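Local structure of inactivation-no-after-potential D protein (Drosophila melanogaster, 5F67) at residues V39-G42 and G48-I51; S54-R57 and A62-A65; D71-L74 and V80-E83. The protein probably scaffolds signalling proteins through its PDZ domains, the third of which binds the tail of the TRP channel. One frame throughout, in Å; residues are numbered along the deposited sequence.

Contact 1. Residues V39-G42 and G48-I51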
# COMPACT_ATOMS: atom_id res chain seq x y z
N VAL A 39 2.23 2.95 -5.74
CA VAL A 39 3.36 3.04 -4.84
C VAL A 39 4.57 3.54 -5.59
O VAL A 39 4.60 3.54 -6.83
CB VAL A 39 3.69 1.69 -4.15
CG1 VAL A 39 2.49 1.18 -3.33
CG2 VAL A 39 4.10 0.64 -5.18
N ILE A 40 5.55 4.00 -4.83
CA ILE A 40 6.86 4.34 -5.37
C ILE A 40 7.92 3.76 -4.46
O ILE A 40 7.64 3.42 -3.29
CB ILE A 40 7.06 5.88 -5.48
CG1 ILE A 40 6.83 6.56 -4.14
CG2 ILE A 40 6.14 6.47 -6.54
CD1 ILE A 40 7.32 8.00 -4.11
N TYR A 41 9.12 3.61 -4.98
CA TYR A 41 10.26 3.37 -4.12
C TYR A 41 10.80 4.74 -3.77
O TYR A 41 11.20 5.50 -4.66
CB TYR A 41 11.34 2.55 -4.84
CG TYR A 41 12.38 2.06 -3.87
CD1 TYR A 41 12.33 0.76 -3.37
CD2 TYR A 41 13.38 2.90 -3.41
CE1 TYR A 41 13.28 0.31 -2.44
CE2 TYR A 41 14.33 2.46 -2.49
CZ TYR A 41 14.27 1.17 -2.02
OH TYR A 41 15.21 0.73 -1.11
N GLY A 42 10.82 5.07 -2.48
CA GLY A 42 11.22 6.40 -2.07
C GLY A 42 12.00 6.41 -0.77
O GLY A 42 12.50 5.38 -0.31
N GLY A 48 14.26 5.94 6.34
CA GLY A 48 15.12 5.52 5.25
C GLY A 48 14.35 5.17 3.99
O GLY A 48 13.23 5.66 3.79
N SER A 49 14.95 4.33 3.14
CA SER A 49 14.35 3.96 1.86
C SER A 49 13.36 2.81 2.01
O SER A 49 13.45 2.01 2.95
CB SER A 49 15.43 3.57 0.85
OG SER A 49 16.19 4.71 0.47
N GLY A 50 12.43 2.73 1.07
CA GLY A 50 11.46 1.65 1.04
C GLY A 50 10.31 1.98 0.12
O GLY A 50 10.43 2.86 -0.74
N ILE A 51 9.19 1.27 0.30
CA ILE A 51 8.03 1.41 -0.57
C ILE A 51 7.00 2.29 0.13
O ILE A 51 6.64 2.03 1.29
CB ILE A 51 7.40 0.04 -0.87
CG1 ILE A 51 8.46 -0.89 -1.48
CG2 ILE A 51 6.19 0.19 -1.80
CD1 ILE A 51 8.90 -0.50 -2.90
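Y41 holds CG trans to its own backbone N (chi1 -168°), which lays the phenol ring along the partner strand, across S49, G50 and I51. I51 divides its branches between two partners: chi1 of -56° and chi2 of -70° swing CD1 to the tyrosine, while CG2 is left for V39. Thus I51 CD1 lies 3.7 Å from Y41 CD1, the two side chains crossing at about a right angle, and I51 CG2 comes to 3.7 Å from V39 CB. The far end of the ring reaches past G50, and Y41 OH meets S49 CB at 3.5 Å. One ring face lies over the peptide carbonyl G50 O, which is displaced toward the rim.

The backbones pair as antiparallel strands. Y41 and I51 form a non-hydrogen-bonded pair, and next to it G42 and G50 form a hydrogen-bonded one. G42 N donates to G50 O at 2.8 Å, almost straight onto the carbonyl, and G50 N answers to G42 O at 3.0 Å, somewhat out of the carbonyl plane. I51 CA adds a CA-H...O contact to I40 O at 3.4 Å. V39 and I51 also pack on helix 86-95, through Y86, T90 and L93 for V39 and A89 for I51; in PDZ domains the space between this helix and strand 37-44 is the usual peptide groove.

The glycine pair is thus held by main-chain bonds that need no side chain, while V39, Y41 and I51 supply the apolar contact on one face of the hairpin.

Contact 2. Residues S54-R57 and A62-A65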
# COMPACT_ATOMS: atom_id res chain seq x y z
N SER A 54 1.88 6.28 -2.96
CA SER A 54 2.12 7.53 -3.69
C SER A 54 0.84 8.14 -4.24
O SER A 54 0.80 9.31 -4.60
CB SER A 54 3.11 7.29 -4.83
OG SER A 54 2.59 6.34 -5.75
N ASP A 55 -0.22 7.33 -4.34
CA ASP A 55 -1.49 7.87 -4.77
C ASP A 55 -2.60 6.96 -4.28
O ASP A 55 -2.36 5.81 -3.91
CB ASP A 55 -1.55 8.05 -6.30
CG ASP A 55 -2.49 9.18 -6.72
OD1 ASP A 55 -3.34 9.60 -5.91
OD2 ASP A 55 -2.37 9.65 -7.87
N LEU A 56 -3.81 7.49 -4.26
CA LEU A 56 -4.93 6.79 -3.68
C LEU A 56 -6.14 7.14 -4.52
O LEU A 56 -6.34 8.31 -4.85
CB LEU A 56 -5.13 7.27 -2.23
CG LEU A 56 -6.23 6.64 -1.39
CD1 LEU A 56 -5.88 5.20 -1.07
CD2 LEU A 56 -6.38 7.46 -0.11
N ARG A 57 -6.91 6.13 -4.92
CA ARG A 57 -8.04 6.36 -5.82
C ARG A 57 -9.30 6.70 -5.06
O ARG A 57 -9.70 5.98 -4.14
CB ARG A 57 -8.28 5.10 -6.67
CG ARG A 57 -9.50 5.21 -7.60
CD ARG A 57 -9.52 4.04 -8.57
NE ARG A 57 -10.81 3.91 -9.24
CZ ARG A 57 -10.96 3.35 -10.44
NH1 ARG A 57 -9.90 2.85 -11.08
NH2 ARG A 57 -12.17 3.26 -10.98
N ALA A 62 -9.18 0.93 -0.69
CA ALA A 62 -8.01 1.38 0.07
C ALA A 62 -8.32 2.70 0.76
O ALA A 62 -7.95 2.90 1.92
CB ALA A 62 -6.78 1.52 -0.83
N GLU A 63 -9.00 3.60 0.06
CA GLU A 63 -9.35 4.88 0.67
C GLU A 63 -10.30 4.65 1.85
O GLU A 63 -10.12 5.22 2.93
CB GLU A 63 -9.99 5.83 -0.35
CG GLU A 63 -10.27 7.22 0.20
CD GLU A 63 -11.08 8.09 -0.74
OE1 GLU A 63 -10.68 9.25 -0.96
OE2 GLU A 63 -12.13 7.62 -1.23
N LEU A 64 -11.29 3.79 1.64
CA LEU A 64 -12.26 3.47 2.69
C LEU A 64 -11.63 2.85 3.94
O LEU A 64 -12.15 3.03 5.04
CB LEU A 64 -13.36 2.56 2.14
CG LEU A 64 -14.28 3.29 1.16
CD1 LEU A 64 -15.17 2.32 0.39
CD2 LEU A 64 -15.13 4.31 1.91
N ALA A 65 -10.52 2.12 3.76
CA ALA A 65 -9.84 1.44 4.86
C ALA A 65 -8.84 2.33 5.59
O ALA A 65 -8.22 1.91 6.57
CB ALA A 65 -9.13 0.20 4.36
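L56 reaches from the end of strand 50-56 to the short helix 61-64 and puts both of its methyls against it. The tight part is apolar. L56 CD1 nestles against the helix backbone, 3.7 Å from E63 N, and touches the A62 methyl, with A62 CB at 3.8 Å. L56 CD2 lies 3.9 Å from E63 CG, and the two side chains cross at about a right angle. CG of L56 stands trans to the backbone N (chi1 -178°), which carries both methyls out to the helix. Replacing L56 by an alanine would probably strip the E63 stem and one side of the A62 methyl of apolar cover and open a gap between strand and helix.

The contact is looser toward E63, which is partly exposed and also touches a polar side chain of the bound peptide. R57 O, hydrogen-bonded to S60 OG, only brushes E63 CB at 3.8 Å, and E63 OE2 turns back to accept a hydrogen bond from G59 N.

On the strand, L56 N is held by D55 OD1 at 2.7 Å, and S54 and D55 form a classic beta bulge. The bound peptide meets this same strand end: D55, the L56 backbone and the R57 guanidinium all hydrogen-bond to it. The arrangement is the join of strand 50-56 and the helix 61-64 that follows it in the PDZ fold, beside a peptide-binding site.

Contact 3. Residues D71-L74 and V80-E83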
# COMPACT_ATOMS: atom_id res chain seq x y z
N ASP A 71 2.07 6.83 3.32
CA ASP A 71 2.25 5.71 4.26
C ASP A 71 3.36 4.79 3.75
O ASP A 71 3.46 4.55 2.54
CB ASP A 71 0.98 4.87 4.38
CG ASP A 71 -0.07 5.50 5.27
OD1 ASP A 71 0.21 6.55 5.89
OD2 ASP A 71 -1.18 4.92 5.34
N MET A 72 4.18 4.26 4.66
CA MET A 72 5.18 3.26 4.25
C MET A 72 4.53 1.89 4.25
O MET A 72 3.83 1.54 5.20
CB MET A 72 6.37 3.27 5.20
CG MET A 72 7.57 2.45 4.74
SD MET A 72 8.87 2.47 6.00
CE MET A 72 10.20 1.65 5.09
N LEU A 73 4.74 1.12 3.19
CA LEU A 73 4.17 -0.22 3.05
C LEU A 73 5.18 -1.24 3.55
O LEU A 73 6.26 -1.40 2.97
CB LEU A 73 3.81 -0.49 1.58
CG LEU A 73 3.29 -1.90 1.30
CD1 LEU A 73 1.96 -2.15 2.00
CD2 LEU A 73 3.16 -2.13 -0.21
N LEU A 74 4.83 -1.92 4.65
CA LEU A 74 5.78 -2.79 5.34
C LEU A 74 5.55 -4.29 5.09
O LEU A 74 6.49 -5.08 5.19
CB LEU A 74 5.75 -2.49 6.84
CG LEU A 74 6.05 -1.03 7.18
CD1 LEU A 74 5.78 -0.74 8.65
CD2 LEU A 74 7.49 -0.70 6.85
N VAL A 80 6.92 -9.78 3.70
CA VAL A 80 7.49 -8.54 4.22
C VAL A 80 8.05 -7.69 3.07
O VAL A 80 8.76 -8.20 2.21
CB VAL A 80 8.61 -8.84 5.24
CG1 VAL A 80 9.33 -7.56 5.64
CG2 VAL A 80 8.02 -9.53 6.47
N THR A 81 7.71 -6.40 3.05
CA THR A 81 8.15 -5.53 1.96
C THR A 81 9.16 -4.47 2.40
O THR A 81 9.48 -3.55 1.65
CB THR A 81 6.97 -4.83 1.25
OG1 THR A 81 6.16 -4.17 2.23
CG2 THR A 81 6.12 -5.86 0.50
N LEU A 82 9.67 -4.63 3.61
CA LEU A 82 10.68 -3.73 4.15
C LEU A 82 11.90 -3.63 3.25
O LEU A 82 12.49 -2.56 3.11
CB LEU A 82 11.12 -4.20 5.53
CG LEU A 82 10.44 -3.52 6.71
CD1 LEU A 82 10.83 -4.21 8.01
CD2 LEU A 82 10.86 -2.05 6.72
N GLU A 83 12.28 -4.75 2.63
CA GLU A 83 13.46 -4.76 1.77
C GLU A 83 13.13 -4.99 0.30
O GLU A 83 14.03 -5.25 -0.51
CB GLU A 83 14.45 -5.82 2.26
CG GLU A 83 14.84 -5.70 3.74
CD GLU A 83 15.72 -4.49 4.03
OE1 GLU A 83 16.34 -3.95 3.08
OE2 GLU A 83 15.82 -4.09 5.21
O HOH W 1 8.96 -0.72 2.48
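Just beyond the hairpin of strands 72-76 and 79-80 in the PDZ fold, the loop leading to helix 86-95 folds back so that T81 and L82 meet L73 and L74. Two bonds clasp it. T81 N donates to L74 O at 2.8 Å, and T81 OG1 gives its proton to L73 O at 2.9 Å. Both donors sit well above the planes of their carbonyls, OG1 by 57° and N by 51°, rather than in them. The hydroxyl can reach because T81 OG1 lies between its backbone N and carbonyl carbon (chi1 53°), on the side that looks at the strand. L73 O has a second partner: a water 2.8 Å away donates to it and also to T81 O, bridging strand and loop. The threonine engages the strand by its amide, its hydroxyl and, through this water, its carbonyl.

Beside this polar clasp L82 makes an apolar one. L82 CD2 touches L74 CD2 at 3.6 Å and, more loosely, M72 CE at 4.1 Å, the extended methionine crossing the leucine at about a right angle.

Beyond its touch on T81, L73 packs on I51 of strand 50-56 and on M102 and L104 of strand 99-105. L74 and V80 rest on I17 of helix 17-20, and L82 on Q20 of the same helix and on F21 just after it, so this helix flanks the apolar side of the contact.

In the fold
Contacts 1 and 2 share strand 50-56 but meet opposite ends of it: contact 1 pairs its start with strand 37-44, and contact 2 sets its end against helix 61-64. Contact 1 is partly buried and combines paired backbone bonds with apolar packing; contact 2 is buried and held by van der Waals packing, without a direct hydrogen bond between its segments, while its polar groups mostly bond to the bound peptide, the nearby loop or their own strand. Contact 3 lies deepest, its centre about 6 Å from the chain centre, and combines threonine and water hydrogen bonds with a leucine-leucine contact. It adjoins contact 1, I51 O probably accepting a hydrogen bond from L73 N between the two sheets.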